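Local coordinates for hypothetical protein (Bacteroides eggerthii, PDB 4JGL) that is of unknown function but adopts a streptavidin-like fold carrying two extra alpha helices, at residues L56-I61 against E149-D154. Numbering follows the deposited sequence.
Sequences LKMHDI and EDLFED
Leu56 opens the contact by reaching out from its strand to the ring of Phe152 on helix 142-153. Its CD2 methyl comes up at the edge of that ring, close to the ring plane, with Leu56 CD2 4.2 Å from Phe152 CE1. The CB of Phe152 does not itself head for the strand; the ring nevertheless ends nearer to the strand than its root. Two conformers are deposited for each of these residues, so this fit describes one of them. The phenyl ring also meets those of Tyr47 and Phe160, the latter from the second helix, 158-165.

One residue on, Lys57 turns its back on the helix and forms a salt bridge with Asp44. As in any beta strand, successive residues face opposite ways; strand 54-61 lies between antiparallel neighbours 44-49 and 64-75 in the curled sheet. In this streptavidin-like fold helix 142-153, one of the two additional helices, follows the last strand, 135-140, and lies against the sheet at this point. The backbones stay well apart, with the CA atoms of Met58 and Leu151 separated by 11.2 Å, and apolar side chains bridge the gap.

Met58, a selenomethionine, again faces the helix. Its CG is anti to the backbone N (chi1 180°), and with chi2 also extended, at 162°, the chain carries the selenium outward; the bend at chi3 of 87° turns only the end methyl. SE of Met58 lies 3.9 Å from CD2 of Leu151, the two side chains meeting at a slant. Leu151 extends one methyl branch to this meeting, in the conformer described, and also touches Ile67 of the next strand, while the selenomethionine packs on Phe148 and Tyr65 as well.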
loop_
_atom_site.group_PDB
_atom_site.type_symbol
_atom_site.label_atom_id
_atom_site.label_comp_id
_atom_site.label_asym_id
_atom_site.label_seq_id
_atom_site.Cartn_x
_atom_site.Cartn_y
_atom_site.Cartn_z
ATOM N N LEU A 56 -2.238 2.049 -2.821
ATOM C CA LEU A 56 -0.903 1.552 -3.090
ATOM C C LEU A 56 -0.365 0.791 -1.899
ATOM O O LEU A 56 -0.561 1.191 -0.765
ATOM C CB LEU A 56 0.037 2.698 -3.460
ATOM C CG LEU A 56 -0.093 3.248 -4.877
ATOM C CD1 LEU A 56 -1.481 3.829 -5.104
ATOM C CD2 LEU A 56 1.012 4.276 -5.153
ATOM N N LYS A 57 0.311 -0.317 -2.175
ATOM C CA LYS A 57 0.942 -1.126 -1.141
ATOM C C LYS A 57 2.397 -1.331 -1.509
ATOM O O LYS A 57 2.698 -1.856 -2.592
ATOM C CB LYS A 57 0.231 -2.470 -1.005
ATOM C CG LYS A 57 0.888 -3.379 0.024
ATOM C CD LYS A 57 0.008 -4.572 0.340
ATOM C CE LYS A 57 0.602 -5.422 1.463
ATOM N NZ LYS A 57 1.767 -6.187 0.959
HETATM N N MSE A 58 3.297 -0.932 -0.615
HETATM C CA MSE A 58 4.740 -0.964 -0.848
HETATM C C MSE A 58 5.441 -1.915 0.087
HETATM O O MSE A 58 5.188 -1.913 1.293
HETATM C CB MSE A 58 5.281 0.436 -0.655
HETATM C CG MSE A 58 6.780 0.571 -0.852
HETATM SE SE MSE A 58 7.368 2.356 -1.140
HETATM C CE MSE A 58 7.419 2.432 0.427
ATOM N N HIS A 59 6.342 -2.690 -0.492
ATOM C CA HIS A 59 7.197 -3.633 0.213
ATOM C C HIS A 59 8.647 -3.304 -0.082
ATOM O O HIS A 59 9.028 -3.080 -1.227
ATOM C CB HIS A 59 6.879 -5.053 -0.257
ATOM C CG HIS A 59 7.665 -6.126 0.412
ATOM N ND1 HIS A 59 7.499 -6.447 1.730
ATOM C CD2 HIS A 59 8.597 -6.977 -0.067
ATOM C CE1 HIS A 59 8.322 -7.436 2.049
ATOM N NE2 HIS A 59 9.002 -7.778 0.971
ATOM N N ASP A 60 9.454 -3.276 0.971
ATOM C CA ASP A 60 10.891 -2.978 0.889
ATOM C C ASP A 60 11.713 -4.284 0.914
ATOM O O ASP A 60 11.549 -5.110 1.811
ATOM C CB ASP A 60 11.245 -2.093 2.096
ATOM C CG ASP A 60 12.681 -1.642 2.142
ATOM O OD1 ASP A 60 13.526 -2.143 1.418
ATOM O OD2 ASP A 60 12.958 -0.752 2.980
ATOM N N ILE A 61 12.562 -4.470 -0.087
ATOM C CA ILE A 61 13.572 -5.533 -0.067
ATOM C C ILE A 61 14.926 -4.892 -0.223
ATOM O O ILE A 61 15.307 -4.458 -1.307
ATOM C CB ILE A 61 13.354 -6.580 -1.172
ATOM C CG1 ILE A 61 11.986 -7.243 -1.037
ATOM C CG2 ILE A 61 14.517 -7.627 -1.124
ATOM C CD1 ILE A 61 11.612 -8.241 -2.154
ATOM N N GLU A 149 5.006 10.195 -0.251
ATOM C CA GLU A 149 4.978 11.514 -0.871
ATOM C C GLU A 149 6.381 11.966 -1.271
ATOM O O GLU A 149 6.562 12.613 -2.309
ATOM C CB GLU A 149 4.215 12.492 0.012
ATOM C CG GLU A 149 2.739 12.082 0.019
ATOM C CD GLU A 149 1.816 12.827 0.938
ATOM O OE1 GLU A 149 2.287 13.591 1.814
ATOM O OE2 GLU A 149 0.575 12.605 0.811
ATOM N N ASP A 150 7.379 11.602 -0.489
ATOM C CA ASP A 150 8.768 11.870 -0.868
ATOM C C ASP A 150 9.152 11.109 -2.133
ATOM O O ASP A 150 9.814 11.651 -3.023
ATOM C CB ASP A 150 9.711 11.489 0.269
ATOM C CG ASP A 150 11.143 11.673 -0.078
ATOM O OD1 ASP A 150 11.578 12.837 -0.067
ATOM O OD2 ASP A 150 11.831 10.662 -0.354
ATOM N N LEU A 151 8.754 9.843 -2.217
ATOM C CA LEU A 151 9.033 9.036 -3.378
ATOM C C LEU A 151 8.361 9.630 -4.635
ATOM O O LEU A 151 8.997 9.753 -5.685
ATOM C CB LEU A 151 8.626 7.597 -3.063
ATOM C CG LEU A 151 8.880 6.542 -4.106
ATOM C CD1 LEU A 151 10.368 6.322 -4.294
ATOM C CD2 LEU A 151 8.134 5.243 -3.714
ATOM N N PHE A 152 7.096 10.036 -4.538
ATOM C CA PHE A 152 6.399 10.610 -5.705
ATOM C C PHE A 152 7.119 11.803 -6.267
ATOM O O PHE A 152 7.127 12.001 -7.481
ATOM C CB PHE A 152 5.024 11.171 -5.390
ATOM C CG PHE A 152 4.033 10.177 -4.946
ATOM C CD1 PHE A 152 3.997 8.904 -5.474
ATOM C CD2 PHE A 152 3.087 10.550 -4.015
ATOM C CE1 PHE A 152 3.051 8.002 -5.045
ATOM C CE2 PHE A 152 2.147 9.669 -3.592
ATOM C CZ PHE A 152 2.116 8.391 -4.107
ATOM N N GLU A 153 7.675 12.625 -5.386
ATOM C CA GLU A 153 8.221 13.914 -5.795
ATOM C C GLU A 153 9.734 13.895 -5.968
ATOM O O GLU A 153 10.339 14.919 -6.320
ATOM C CB GLU A 153 7.742 15.013 -4.828
ATOM C CG GLU A 153 6.213 15.051 -4.573
ATOM C CD GLU A 153 5.305 15.223 -5.791
ATOM O OE1 GLU A 153 5.681 15.959 -6.731
ATOM O OE2 GLU A 153 4.173 14.657 -5.759
ATOM N N ASP A 154 10.356 12.731 -5.818
ATOM C CA ASP A 154 11.792 12.577 -6.047
ATOM C C ASP A 154 12.009 12.807 -7.535
ATOM O O ASP A 154 11.307 12.230 -8.348
ATOM C CB ASP A 154 12.218 11.154 -5.656
ATOM C CG ASP A 154 13.714 10.929 -5.717
ATOM O OD1 ASP A 154 14.315 11.137 -6.804
ATOM O OD2 ASP A 154 14.296 10.528 -4.682
#